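Local atomic coordinates of DNA-binding protein reb1 (Schizosaccharomyces pombe, PDB entry 5EYB), a protein that binds specific DNA sites in the rRNA enhancer and promoter and upstream of many RNA polymerase II genes, and helps terminate RNA polymerase I transcription. Residues A[20-25]-A[62-67]; A[128-133]-A[202-207]; A[139-144]-A[159-164]. All blocks are in the same frame, centred on the assembly; numbering follows the deposited sequence.

Contact 1. Residues A[20-25]-A[62-67]; sequences DYLERR and QEMPSF. With nucleotides of chain B.
In the first Myb-associated domain of Reb1, Tyr21 on helix 16-32 packs against Glu63 and Met64, where helix 51-63 ends. Tyr21 and Met64 form a Met-aromatic pair. Met64 SD lies 5.2 Å from the centroid of the Tyr21 ring, well off the ring normal. The ring atom nearest to Met64 SD is Tyr21 CD2, at 4.0 Å. The Met64 side chain runs extended from CB and then bends at its last torsion (chi3 -81°). This bend brings Met64 CE to 4.1 Å from Tyr21 CE2 and 4.4 Å from Leu22 CD1. Tyr21 reaches across with CG anti to its backbone N (chi1 175°). Tyr21 OH lies 3.2 Å from Glu63 CB. The two side chains cross at about a right angle, with ring and carboxylate planes 57° apart. On the same helix, Tyr21 CD1 sits at the edge of the Arg25 guanidinium. Tyr21 and Leu22 also rest on Leu60, so the contact joins a larger apolar core between the two helices. From Met64 to Phe67 the chain makes a type I beta turn. Phe67, whose ring meets Trp14 and His18, ends this turn beside the DNA. The turn is closed by Phe67 N donating to Met64 O at 3.1 Å, and Phe67 CA lies 3.4 Å from OP1 of DT18 of chain B.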
loop_
_atom_site.group_PDB
_atom_site.type_symbol
_atom_site.label_atom_id
_atom_site.label_comp_id
_atom_site.label_asym_id
_atom_site.label_seq_id
_atom_site.Cartn_x
_atom_site.Cartn_y
_atom_site.Cartn_z
ATOM N N ASP A 20 4.386 12.885 -21.257
ATOM C CA ASP A 20 4.598 13.767 -22.397
ATOM C C ASP A 20 4.973 15.168 -21.937
ATOM O O ASP A 20 5.787 15.838 -22.571
ATOM C CB ASP A 20 3.351 13.818 -23.284
ATOM C CG ASP A 20 3.151 12.543 -24.078
ATOM O OD1 ASP A 20 4.153 11.846 -24.346
ATOM O OD2 ASP A 20 1.994 12.237 -24.438
ATOM N N TYR A 21 4.381 15.606 -20.830
ATOM C CA TYR A 21 4.705 16.910 -20.267
ATOM C C TYR A 21 6.146 16.943 -19.768
ATOM O O TYR A 21 6.881 17.897 -20.022
ATOM C CB TYR A 21 3.748 17.264 -19.127
ATOM C CG TYR A 21 4.113 18.548 -18.419
ATOM C CD1 TYR A 21 3.867 19.780 -19.008
ATOM C CD2 TYR A 21 4.710 18.529 -17.163
ATOM C CE1 TYR A 21 4.203 20.958 -18.368
ATOM C CE2 TYR A 21 5.048 19.701 -16.515
ATOM C CZ TYR A 21 4.792 20.913 -17.122
ATOM O OH TYR A 21 5.127 22.085 -16.486
ATOM N N LEU A 22 6.541 15.891 -19.062
ATOM C CA LEU A 22 7.886 15.792 -18.514
ATOM C C LEU A 22 8.931 15.811 -19.622
ATOM O O LEU A 22 9.899 16.565 -19.559
ATOM C CB LEU A 22 8.031 14.520 -17.681
ATOM C CG LEU A 22 9.263 14.460 -16.779
ATOM C CD1 LEU A 22 9.194 15.568 -15.740
ATOM C CD2 LEU A 22 9.379 13.098 -16.112
ATOM N N GLU A 23 8.721 14.977 -20.634
ATOM C CA GLU A 23 9.648 14.872 -21.753
ATOM C C GLU A 23 9.785 16.198 -22.496
ATOM O O GLU A 23 10.889 16.595 -22.868
ATOM C CB GLU A 23 9.196 13.772 -22.716
ATOM N N ARG A 24 8.661 16.880 -22.706
ATOM C CA ARG A 24 8.660 18.172 -23.391
ATOM C C ARG A 24 9.387 19.230 -22.566
ATOM O O ARG A 24 10.193 19.997 -23.090
ATOM C CB ARG A 24 7.229 18.633 -23.681
ATOM C CG ARG A 24 7.146 19.995 -24.362
ATOM C CD ARG A 24 5.767 20.632 -24.211
ATOM N NE ARG A 24 5.740 22.003 -24.722
ATOM C CZ ARG A 24 4.710 22.834 -24.591
ATOM N NH1 ARG A 24 3.611 22.442 -23.961
ATOM N NH2 ARG A 24 4.779 24.061 -25.088
ATOM N N ARG A 25 9.096 19.259 -21.270
ATOM C CA ARG A 25 9.710 20.219 -20.364
ATOM C C ARG A 25 11.207 19.956 -20.245
ATOM O O ARG A 25 11.989 20.864 -19.965
ATOM C CB ARG A 25 9.047 20.154 -18.986
ATOM C CG ARG A 25 9.177 21.430 -18.173
ATOM C CD ARG A 25 8.667 22.623 -18.957
ATOM N NE ARG A 25 7.316 22.401 -19.465
ATOM C CZ ARG A 25 6.724 23.173 -20.371
ATOM N NH1 ARG A 25 7.365 24.220 -20.874
ATOM N NH2 ARG A 25 5.491 22.897 -20.778
ATOM N N GLN A 62 5.174 22.559 -8.765
ATOM C CA GLN A 62 4.088 23.525 -8.859
ATOM C C GLN A 62 3.169 23.204 -10.034
ATOM O O GLN A 62 1.951 23.363 -9.943
ATOM C CB GLN A 62 4.644 24.941 -8.996
ATOM C CG GLN A 62 3.585 25.995 -9.246
ATOM C CD GLN A 62 4.177 27.326 -9.646
ATOM O OE1 GLN A 62 3.775 27.919 -10.646
ATOM N NE2 GLN A 62 5.138 27.806 -8.866
ATOM N N GLU A 63 3.761 22.748 -11.133
ATOM C CA GLU A 63 3.007 22.477 -12.352
ATOM C C GLU A 63 2.275 21.138 -12.303
ATOM O O GLU A 63 1.343 20.908 -13.071
ATOM C CB GLU A 63 3.935 22.516 -13.568
ATOM C CG GLU A 63 4.440 23.907 -13.924
ATOM C CD GLU A 63 3.369 24.773 -14.553
ATOM O OE1 GLU A 63 2.579 25.390 -13.805
ATOM O OE2 GLU A 63 3.319 24.836 -15.800
ATOM N N MET A 64 2.694 20.257 -11.403
ATOM C CA MET A 64 2.035 18.964 -11.254
ATOM C C MET A 64 1.592 18.723 -9.813
ATOM O O MET A 64 2.118 17.838 -9.140
ATOM C CB MET A 64 2.961 17.840 -11.721
ATOM C CG MET A 64 3.219 17.844 -13.220
ATOM S SD MET A 64 4.290 16.502 -13.768
ATOM C CE MET A 64 5.897 17.164 -13.367
ATOM N N PRO A 65 0.597 19.498 -9.346
ATOM C CA PRO A 65 0.170 19.512 -7.940
ATOM C C PRO A 65 -0.387 18.173 -7.472
ATOM O O PRO A 65 -0.490 17.939 -6.270
ATOM C CB PRO A 65 -0.929 20.585 -7.912
ATOM C CG PRO A 65 -0.778 21.345 -9.191
ATOM C CD PRO A 65 -0.256 20.360 -10.177
ATOM N N SER A 66 -0.732 17.307 -8.416
ATOM C CA SER A 66 -1.338 16.024 -8.089
ATOM C C SER A 66 -0.320 15.051 -7.503
ATOM O O SER A 66 -0.674 13.958 -7.062
ATOM C CB SER A 66 -1.986 15.417 -9.335
ATOM O OG SER A 66 -2.861 16.347 -9.949
ATOM N N PHE A 67 0.946 15.455 -7.495
ATOM C CA PHE A 67 2.017 14.577 -7.046
ATOM C C PHE A 67 3.016 15.286 -6.138
ATOM O O PHE A 67 3.152 16.511 -6.181
ATOM C CB PHE A 67 2.735 13.980 -8.257
ATOM C CG PHE A 67 1.818 13.270 -9.206
ATOM C CD1 PHE A 67 1.329 12.008 -8.907
ATOM C CD2 PHE A 67 1.427 13.873 -10.388
ATOM C CE1 PHE A 67 0.475 11.358 -9.775
ATOM C CE2 PHE A 67 0.574 13.228 -11.259
ATOM C CZ PHE A 67 0.098 11.970 -10.953
ATOM P P DT B 18 1.547 11.504 -4.349
ATOM O OP1 DT B 18 0.582 12.529 -4.801
ATOM O OP2 DT B 18 2.971 11.660 -4.667
ATOM O "O5'" DT B 18 1.459 11.344 -2.768
ATOM C "C5'" DT B 18 0.414 10.579 -2.204
ATOM C "C4'" DT B 18 0.528 10.555 -0.695
ATOM O "O4'" DT B 18 1.243 9.365 -0.272
ATOM C "C3'" DT B 18 1.277 11.742 -0.089
ATOM O "O3'" DT B 18 0.553 12.232 1.012
ATOM C "C2'" DT B 18 2.608 11.129 0.344
ATOM C "C1'" DT B 18 2.180 9.723 0.710
ATOM N N1 DT B 18 3.292 8.736 0.684
ATOM C C2 DT B 18 3.401 7.820 1.705
ATOM O O2 DT B 18 2.625 7.766 2.646
ATOM N N3 DT B 18 4.459 6.958 1.586
ATOM C C4 DT B 18 5.399 6.924 0.571
ATOM O O4 DT B 18 6.317 6.110 0.550
ATOM C C5 DT B 18 5.225 7.913 -0.466
ATOM C C7 DT B 18 6.183 7.972 -1.618
ATOM C C6 DT B 18 4.193 8.761 -0.360
#

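Contact 2. Residues A[128-133]-A[202-207]; sequences QIWAGK and RMPNDC. With nucleotides of chain B.
Just before Trp130, which meets Met203 and Pro204, Gln128 and Ile129 end helix 122-129. Both turn to helix 136-147, where they pack on Ile138. Trp130 leaves the helix and sends its indole across, with CG beside the backbone N (chi1 -75°). The outer corner of the six-membered ring makes the contact. Trp130 CZ3 lies 3.9 Å from Pro204 CG, and Trp130 CH2 is 4.4 Å from Met203 CG. Pro204 begins helix 204-215, the second helix of the predicted helix-turn-helix in the first Myb-type repeat. Met203 sits at the N-cap position just before it, and Met203 O accepts from Cys207 N at 3.2 Å. The indole is fixed by other neighbours too. NE1 donates to Arg162 O, the Arg162 side chain makes a cation-pi contact, and Phe168 meets the ring edge-to-face. Trp130 O accepts from Arg198 NH2. Next, Ala131 forms the centre of an inverse gamma turn, and Gly132 follows with positive phi. The turn carries the chain to the DNA backbone. There Lys133 CA is 3.3 Å from OP1 of DG8 of chain B. The Lys133 side chain runs alongside the sugar of this nucleotide, and Lys133 CD is 3.7 Å from C5' of DG8 of chain B.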
loop_
_atom_site.group_PDB
_atom_site.type_symbol
_atom_site.label_atom_id
_atom_site.label_comp_id
_atom_site.label_asym_id
_atom_site.label_seq_id
_atom_site.Cartn_x
_atom_site.Cartn_y
_atom_site.Cartn_z
ATOM N N GLN A 128 -24.724 5.307 -18.598
ATOM C CA GLN A 128 -25.151 4.153 -19.378
ATOM C C GLN A 128 -24.288 2.930 -19.075
ATOM O O GLN A 128 -24.775 1.800 -19.093
ATOM C CB GLN A 128 -25.115 4.473 -20.871
ATOM C CG GLN A 128 -26.204 5.433 -21.313
ATOM C CD GLN A 128 -27.595 4.891 -21.048
ATOM O OE1 GLN A 128 -27.948 3.805 -21.506
ATOM N NE2 GLN A 128 -28.390 5.645 -20.299
ATOM N N ILE A 129 -23.009 3.159 -18.797
ATOM C CA ILE A 129 -22.121 2.080 -18.379
ATOM C C ILE A 129 -22.632 1.484 -17.073
ATOM O O ILE A 129 -22.677 0.263 -16.906
ATOM C CB ILE A 129 -20.669 2.571 -18.186
ATOM C CG1 ILE A 129 -20.044 2.974 -19.523
ATOM C CG2 ILE A 129 -19.824 1.498 -17.531
ATOM C CD1 ILE A 129 -19.724 1.813 -20.428
ATOM N N TRP A 130 -23.038 2.360 -16.160
ATOM C CA TRP A 130 -23.455 1.954 -14.821
ATOM C C TRP A 130 -24.973 1.836 -14.658
ATOM O O TRP A 130 -25.475 1.774 -13.539
ATOM C CB TRP A 130 -22.908 2.943 -13.789
ATOM C CG TRP A 130 -21.449 2.791 -13.535
ATOM C CD1 TRP A 130 -20.428 3.369 -14.233
ATOM C CD2 TRP A 130 -20.838 2.006 -12.505
ATOM N NE1 TRP A 130 -19.218 2.991 -13.700
ATOM C CE2 TRP A 130 -19.445 2.154 -12.639
ATOM C CE3 TRP A 130 -21.337 1.193 -11.485
ATOM C CZ2 TRP A 130 -18.545 1.517 -11.789
ATOM C CZ3 TRP A 130 -20.443 0.563 -10.644
ATOM C CH2 TRP A 130 -19.061 0.728 -10.800
ATOM N N ALA A 131 -25.699 1.792 -15.769
ATOM C CA ALA A 131 -27.158 1.735 -15.720
ATOM C C ALA A 131 -27.683 0.324 -15.463
ATOM O O ALA A 131 -28.541 -0.162 -16.198
ATOM C CB ALA A 131 -27.747 2.279 -17.011
ATOM N N GLY A 132 -27.172 -0.327 -14.421
ATOM C CA GLY A 132 -27.590 -1.677 -14.082
ATOM C C GLY A 132 -27.293 -2.673 -15.188
ATOM O O GLY A 132 -26.283 -3.373 -15.151
ATOM N N LYS A 133 -28.181 -2.734 -16.176
ATOM C CA LYS A 133 -27.969 -3.565 -17.357
ATOM C C LYS A 133 -27.718 -2.682 -18.576
ATOM O O LYS A 133 -28.639 -2.048 -19.089
ATOM C CB LYS A 133 -29.169 -4.484 -17.605
ATOM C CG LYS A 133 -29.525 -5.389 -16.432
ATOM C CD LYS A 133 -28.391 -6.345 -16.080
ATOM C CE LYS A 133 -28.748 -7.193 -14.863
ATOM N NZ LYS A 133 -27.691 -8.185 -14.517
ATOM N N ARG A 202 -21.758 7.476 -4.456
ATOM C CA ARG A 202 -20.395 6.999 -4.309
ATOM C C ARG A 202 -20.156 5.737 -5.135
ATOM O O ARG A 202 -21.053 4.914 -5.300
ATOM C CB ARG A 202 -20.090 6.724 -2.835
ATOM C CG ARG A 202 -19.932 7.963 -1.973
ATOM C CD ARG A 202 -18.580 8.600 -2.200
ATOM N NE ARG A 202 -18.172 9.429 -1.074
ATOM C CZ ARG A 202 -16.937 9.885 -0.897
ATOM N NH1 ARG A 202 -15.989 9.586 -1.776
ATOM N NH2 ARG A 202 -16.648 10.636 0.158
ATOM N N MET A 203 -18.947 5.588 -5.658
ATOM C CA MET A 203 -18.594 4.378 -6.382
ATOM C C MET A 203 -18.630 3.190 -5.429
ATOM O O MET A 203 -17.930 3.186 -4.420
ATOM C CB MET A 203 -17.217 4.509 -7.021
ATOM C CG MET A 203 -16.905 3.413 -8.021
ATOM S SD MET A 203 -15.180 3.435 -8.519
ATOM C CE MET A 203 -14.997 5.159 -8.963
ATOM N N PRO A 204 -19.463 2.188 -5.742
ATOM C CA PRO A 204 -19.685 1.007 -4.902
ATOM C C PRO A 204 -18.406 0.423 -4.306
ATOM O O PRO A 204 -18.401 0.070 -3.128
ATOM C CB PRO A 204 -20.336 0.024 -5.869
ATOM C CG PRO A 204 -21.109 0.903 -6.793
ATOM C CD PRO A 204 -20.281 2.148 -6.968
ATOM N N ASN A 205 -17.343 0.337 -5.101
ATOM C CA ASN A 205 -16.070 -0.182 -4.616
ATOM C C ASN A 205 -15.474 0.696 -3.513
ATOM O O ASN A 205 -14.915 0.186 -2.538
ATOM C CB ASN A 205 -15.078 -0.321 -5.775
ATOM C CG ASN A 205 -13.802 -1.050 -5.373
ATOM O OD1 ASN A 205 -12.768 -0.430 -5.133
ATOM N ND2 ASN A 205 -13.874 -2.374 -5.303
ATOM N N ASP A 206 -15.602 2.013 -3.668
ATOM C CA ASP A 206 -15.136 2.964 -2.656
ATOM C C ASP A 206 -15.890 2.795 -1.343
ATOM O O ASP A 206 -15.323 2.972 -0.265
ATOM C CB ASP A 206 -15.290 4.406 -3.143
ATOM C CG ASP A 206 -14.357 4.742 -4.284
ATOM O OD1 ASP A 206 -13.262 4.144 -4.359
ATOM O OD2 ASP A 206 -14.719 5.610 -5.106
ATOM N N CYS A 207 -17.174 2.467 -1.443
ATOM C CA CYS A 207 -17.993 2.239 -0.262
ATOM C C CYS A 207 -17.515 1.003 0.479
ATOM O O CYS A 207 -17.407 1.009 1.705
ATOM C CB CYS A 207 -19.469 2.097 -0.638
ATOM S SG CYS A 207 -20.231 3.620 -1.245
ATOM P P DG B 8 -23.473 -4.644 -17.530
ATOM O OP1 DG B 8 -24.707 -3.852 -17.727
ATOM O OP2 DG B 8 -22.154 -3.979 -17.581
ATOM O "O5'" DG B 8 -23.582 -5.407 -16.132
ATOM C "C5'" DG B 8 -24.710 -6.217 -15.869
ATOM C "C4'" DG B 8 -24.847 -6.513 -14.384
ATOM O "O4'" DG B 8 -24.185 -7.763 -14.064
ATOM C "C3'" DG B 8 -24.269 -5.467 -13.438
ATOM O "O3'" DG B 8 -25.128 -5.343 -12.309
ATOM C "C2'" DG B 8 -22.907 -6.055 -13.059
ATOM C "C1'" DG B 8 -23.189 -7.555 -13.081
ATOM N N9 DG B 8 -22.035 -8.372 -13.447
ATOM C C8 DG B 8 -21.190 -8.180 -14.515
ATOM N N7 DG B 8 -20.258 -9.085 -14.609
ATOM C C5 DG B 8 -20.503 -9.941 -13.541
ATOM C C6 DG B 8 -19.817 -11.111 -13.132
ATOM O O6 DG B 8 -18.825 -11.641 -13.649
ATOM N N1 DG B 8 -20.393 -11.677 -12.003
ATOM C C2 DG B 8 -21.491 -11.179 -11.346
ATOM N N2 DG B 8 -21.898 -11.868 -10.271
ATOM N N3 DG B 8 -22.145 -10.083 -11.718
ATOM C C4 DG B 8 -21.596 -9.519 -12.820
#

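Contact 3. Residues A[139-144]-A[159-164]; sequences RMFYSN and HHVRRA. With nucleotides of chain C; nucleotides of chain B.
Val161 CG1, anti to the backbone N (chi1 170°), meets the edges of two rings, Phe141 and Tyr142, on the tightly packed side of this helix pair. Val161 CG1 lies 4.1 Å from Tyr142 CE1 and 4.4 Å from Phe141 CE1. Phe125 and Phe114 meet the Phe141 ring and continue this apolar core. The segments 139-144 and 159-164 cross at 123°, their axes 12.3 Å apart, so side chains alone span the gap. Toward Arg162 the contact is looser, and DNA phosphate borders it. Tyr142 OH touches Arg162 CG at 3.7 Å and donates to a water, which also takes a weak bond from Arg162 NH1. Further DNA contacts follow. CB of His159 points away from segment 139-144, and His159 NE2 donates to O4 of DT18 of chain C at 2.8 Å, with a bent angle of 135°. An alanine in place of His159 is likely to leave that O4 without this donor and open a gap beside the thymine. His160 ND1 donates to OP1 of DC16 of chain C at 2.6 Å. Arg163 lays a guanidinium face over C5 of the same cytosine. Thymine O4 lies in the major groove, so this chemistry is consistent with helix 154-164 reading bases and gripping the backbone.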
loop_
_atom_site.group_PDB
_atom_site.type_symbol
_atom_site.label_atom_id
_atom_site.label_comp_id
_atom_site.label_asym_id
_atom_site.label_seq_id
_atom_site.Cartn_x
_atom_site.Cartn_y
_atom_site.Cartn_z
ATOM N N ARG A 139 -22.828 -2.567 -24.982
ATOM C CA ARG A 139 -22.359 -3.943 -25.095
ATOM C C ARG A 139 -21.504 -4.121 -26.346
ATOM O O ARG A 139 -20.555 -4.907 -26.356
ATOM C CB ARG A 139 -23.544 -4.914 -25.120
ATOM N N MET A 140 -21.845 -3.381 -27.396
ATOM C CA MET A 140 -21.105 -3.448 -28.648
ATOM C C MET A 140 -19.816 -2.635 -28.551
ATOM O O MET A 140 -18.805 -2.977 -29.168
ATOM C CB MET A 140 -21.970 -2.953 -29.810
ATOM C CG MET A 140 -21.483 -3.410 -31.175
ATOM S SD MET A 140 -21.438 -5.208 -31.323
ATOM C CE MET A 140 -20.551 -5.397 -32.868
ATOM N N PHE A 141 -19.859 -1.558 -27.771
ATOM C CA PHE A 141 -18.679 -0.736 -27.519
ATOM C C PHE A 141 -17.574 -1.566 -26.872
ATOM O O PHE A 141 -16.412 -1.502 -27.283
ATOM C CB PHE A 141 -19.040 0.462 -26.633
ATOM C CG PHE A 141 -17.863 1.079 -25.929
ATOM C CD1 PHE A 141 -17.633 0.833 -24.583
ATOM C CD2 PHE A 141 -16.986 1.905 -26.612
ATOM C CE1 PHE A 141 -16.550 1.399 -23.933
ATOM C CE2 PHE A 141 -15.901 2.474 -25.966
ATOM C CZ PHE A 141 -15.683 2.220 -24.627
ATOM N N TYR A 142 -17.953 -2.344 -25.861
ATOM C CA TYR A 142 -17.036 -3.255 -25.189
ATOM C C TYR A 142 -16.383 -4.231 -26.167
ATOM O O TYR A 142 -15.168 -4.427 -26.140
ATOM C CB TYR A 142 -17.769 -4.034 -24.096
ATOM C CG TYR A 142 -17.985 -3.265 -22.813
ATOM C CD1 TYR A 142 -16.983 -2.464 -22.285
ATOM C CD2 TYR A 142 -19.195 -3.343 -22.127
ATOM C CE1 TYR A 142 -17.174 -1.762 -21.109
ATOM C CE2 TYR A 142 -19.395 -2.642 -20.952
ATOM C CZ TYR A 142 -18.382 -1.855 -20.447
ATOM O OH TYR A 142 -18.575 -1.155 -19.281
ATOM N N SER A 143 -17.202 -4.830 -27.027
ATOM C CA SER A 143 -16.751 -5.858 -27.962
ATOM C C SER A 143 -15.613 -5.383 -28.862
ATOM O O SER A 143 -14.637 -6.101 -29.074
ATOM C CB SER A 143 -17.919 -6.336 -28.825
ATOM O OG SER A 143 -17.491 -7.314 -29.754
ATOM N N ASN A 144 -15.746 -4.171 -29.387
ATOM C CA ASN A 144 -14.730 -3.608 -30.263
ATOM C C ASN A 144 -13.485 -3.198 -29.495
ATOM O O ASN A 144 -12.363 -3.361 -29.976
ATOM C CB ASN A 144 -15.292 -2.413 -31.033
ATOM C CG ASN A 144 -16.014 -2.827 -32.298
ATOM O OD1 ASN A 144 -15.480 -2.698 -33.400
ATOM N ND2 ASN A 144 -17.230 -3.342 -32.147
ATOM N N HIS A 159 -13.626 -4.051 -16.237
ATOM C CA HIS A 159 -13.549 -3.465 -14.897
ATOM C C HIS A 159 -12.895 -2.094 -14.932
ATOM O O HIS A 159 -13.338 -1.164 -14.258
ATOM C CB HIS A 159 -12.770 -4.371 -13.944
ATOM C CG HIS A 159 -13.536 -5.569 -13.478
ATOM N ND1 HIS A 159 -14.864 -5.511 -13.115
ATOM C CD2 HIS A 159 -13.156 -6.859 -13.310
ATOM C CE1 HIS A 159 -15.270 -6.713 -12.746
ATOM N NE2 HIS A 159 -14.252 -7.549 -12.855
ATOM N N HIS A 160 -11.832 -1.984 -15.721
ATOM C CA HIS A 160 -11.081 -0.743 -15.848
ATOM C C HIS A 160 -11.957 0.408 -16.324
ATOM O O HIS A 160 -11.964 1.479 -15.721
ATOM C CB HIS A 160 -9.916 -0.933 -16.814
ATOM C CG HIS A 160 -9.127 0.313 -17.055
ATOM N ND1 HIS A 160 -8.043 0.668 -16.281
ATOM C CD2 HIS A 160 -9.275 1.300 -17.970
ATOM C CE1 HIS A 160 -7.550 1.814 -16.716
ATOM N NE2 HIS A 160 -8.281 2.219 -17.739
ATOM N N VAL A 161 -12.693 0.174 -17.407
ATOM C CA VAL A 161 -13.545 1.193 -18.002
ATOM C C VAL A 161 -14.587 1.702 -17.009
ATOM O O VAL A 161 -14.801 2.909 -16.883
ATOM C CB VAL A 161 -14.258 0.661 -19.265
ATOM C CG1 VAL A 161 -15.329 1.636 -19.731
ATOM C CG2 VAL A 161 -13.248 0.400 -20.373
ATOM N N ARG A 162 -15.221 0.775 -16.297
ATOM C CA ARG A 162 -16.241 1.124 -15.312
ATOM C C ARG A 162 -15.673 1.999 -14.199
ATOM O O ARG A 162 -16.283 2.995 -13.809
ATOM C CB ARG A 162 -16.864 -0.142 -14.723
ATOM C CG ARG A 162 -17.825 -0.834 -15.671
ATOM C CD ARG A 162 -18.106 -2.260 -15.246
ATOM N NE ARG A 162 -18.706 -2.364 -13.920
ATOM C CZ ARG A 162 -19.993 -2.155 -13.656
ATOM N NH1 ARG A 162 -20.827 -1.807 -14.628
ATOM N NH2 ARG A 162 -20.445 -2.282 -12.416
ATOM N N ARG A 163 -14.496 1.630 -13.702
ATOM C CA ARG A 163 -13.852 2.384 -12.638
ATOM C C ARG A 163 -13.413 3.756 -13.142
ATOM O O ARG A 163 -13.535 4.753 -12.431
ATOM C CB ARG A 163 -12.656 1.610 -12.075
ATOM C CG ARG A 163 -12.102 2.185 -10.784
ATOM C CD ARG A 163 -11.230 1.181 -10.039
ATOM N NE ARG A 163 -12.004 0.106 -9.417
ATOM C CZ ARG A 163 -12.149 -1.112 -9.933
ATOM N NH1 ARG A 163 -11.572 -1.420 -11.087
ATOM N NH2 ARG A 163 -12.869 -2.026 -9.295
ATOM N N ALA A 164 -12.927 3.803 -14.379
ATOM C CA ALA A 164 -12.402 5.037 -14.956
ATOM C C ALA A 164 -13.514 5.954 -15.443
ATOM O O ALA A 164 -13.343 7.170 -15.498
ATOM C CB ALA A 164 -11.449 4.723 -16.100
ATOM P P DC C 16 -7.399 -0.311 -12.767
ATOM O OP1 DC C 16 -6.810 -0.066 -14.099
ATOM O OP2 DC C 16 -8.857 -0.161 -12.564
ATOM O "O5'" DC C 16 -7.014 -1.787 -12.311
ATOM C "C5'" DC C 16 -5.662 -2.157 -12.189
ATOM C "C4'" DC C 16 -5.561 -3.576 -11.683
ATOM O "O4'" DC C 16 -6.027 -3.625 -10.309
ATOM C "C3'" DC C 16 -6.414 -4.587 -12.461
ATOM O "O3'" DC C 16 -5.665 -5.743 -12.764
ATOM C "C2'" DC C 16 -7.551 -4.908 -11.506
ATOM C "C1'" DC C 16 -6.886 -4.727 -10.156
ATOM N N1 DC C 16 -7.853 -4.434 -9.084
ATOM C C2 DC C 16 -8.021 -5.344 -8.039
ATOM O O2 DC C 16 -7.332 -6.368 -8.019
ATOM N N3 DC C 16 -8.929 -5.069 -7.072
ATOM C C4 DC C 16 -9.652 -3.948 -7.135
ATOM N N4 DC C 16 -10.536 -3.715 -6.158
ATOM C C5 DC C 16 -9.501 -3.018 -8.201
ATOM C C6 DC C 16 -8.606 -3.304 -9.149
ATOM P P DT C 18 -7.099 -13.413 -11.923
ATOM O OP1 DT C 18 -5.988 -14.383 -11.898
ATOM O OP2 DT C 18 -7.753 -13.064 -13.205
ATOM O "O5'" DT C 18 -8.200 -13.938 -10.899
ATOM C "C5'" DT C 18 -7.851 -14.130 -9.543
ATOM C "C4'" DT C 18 -9.055 -14.557 -8.734
ATOM O "O4'" DT C 18 -9.983 -13.449 -8.616
ATOM C "C3'" DT C 18 -9.842 -15.727 -9.318
ATOM O "O3'" DT C 18 -10.061 -16.688 -8.300
ATOM C "C2'" DT C 18 -11.151 -15.086 -9.806
ATOM C "C1'" DT C 18 -11.292 -13.897 -8.869
ATOM N N1 DT C 18 -12.049 -12.749 -9.447
ATOM C C2 DT C 18 -13.106 -12.213 -8.740
ATOM O O2 DT C 18 -13.481 -12.642 -7.662
ATOM N N3 DT C 18 -13.716 -11.152 -9.346
ATOM C C4 DT C 18 -13.386 -10.578 -10.555
ATOM O O4 DT C 18 -14.001 -9.623 -11.013
ATOM C C5 DT C 18 -12.268 -11.178 -11.245
ATOM C C7 DT C 18 -11.824 -10.633 -12.572
ATOM C C6 DT C 18 -11.657 -12.222 -10.662
ATOM P P DT B 9 -24.876 -4.219 -11.190
ATOM O OP1 DT B 9 -26.212 -3.751 -10.759
ATOM O OP2 DT B 9 -23.891 -3.240 -11.711
ATOM O "O5'" DT B 9 -24.215 -5.039 -9.985
ATOM C "C5'" DT B 9 -24.919 -6.139 -9.421
ATOM C "C4'" DT B 9 -24.053 -6.903 -8.431
ATOM O "O4'" DT B 9 -23.039 -7.653 -9.139
ATOM C "C3'" DT B 9 -23.312 -6.044 -7.395
ATOM O "O3'" DT B 9 -23.698 -6.442 -6.080
ATOM C "C2'" DT B 9 -21.825 -6.330 -7.665
ATOM C "C1'" DT B 9 -21.878 -7.686 -8.353
ATOM N N1 DT B 9 -20.705 -7.977 -9.247
ATOM C C2 DT B 9 -19.962 -9.115 -9.030
ATOM O O2 DT B 9 -20.198 -9.909 -8.137
ATOM N N3 DT B 9 -18.923 -9.295 -9.901
ATOM C C4 DT B 9 -18.556 -8.471 -10.947
ATOM O O4 DT B 9 -17.603 -8.722 -11.675
ATOM C C5 DT B 9 -19.373 -7.297 -11.124
ATOM C C7 DT B 9 -19.068 -6.332 -12.231
ATOM C C6 DT B 9 -20.400 -7.108 -10.276
HETATM O O HOH W 1 -20.922 -1.755 -18.005
#

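How the contacts relate
Contact 1 comes first along the chain, in the first Myb-associated domain. Contact 3 follows within the second, and it is nested inside the loop closed by contact 2. Contact 2 joins that second domain to the first Myb-type repeat. Contacts 2 and 3 are neighbours, with centres 13 Å apart. Helices 122-129 and 136-147 are consecutive, and Ile129 packs on both Tyr142 and Arg162. Met203 CE also touches Arg163 O, at 3.8 Å. Contact 1 stands apart, its centre 31 Å and 29 Å from the centres of contacts 2 and 3. Each has a segment that reaches bound nucleotides, so the protein meets its DNA site through successive helical domains.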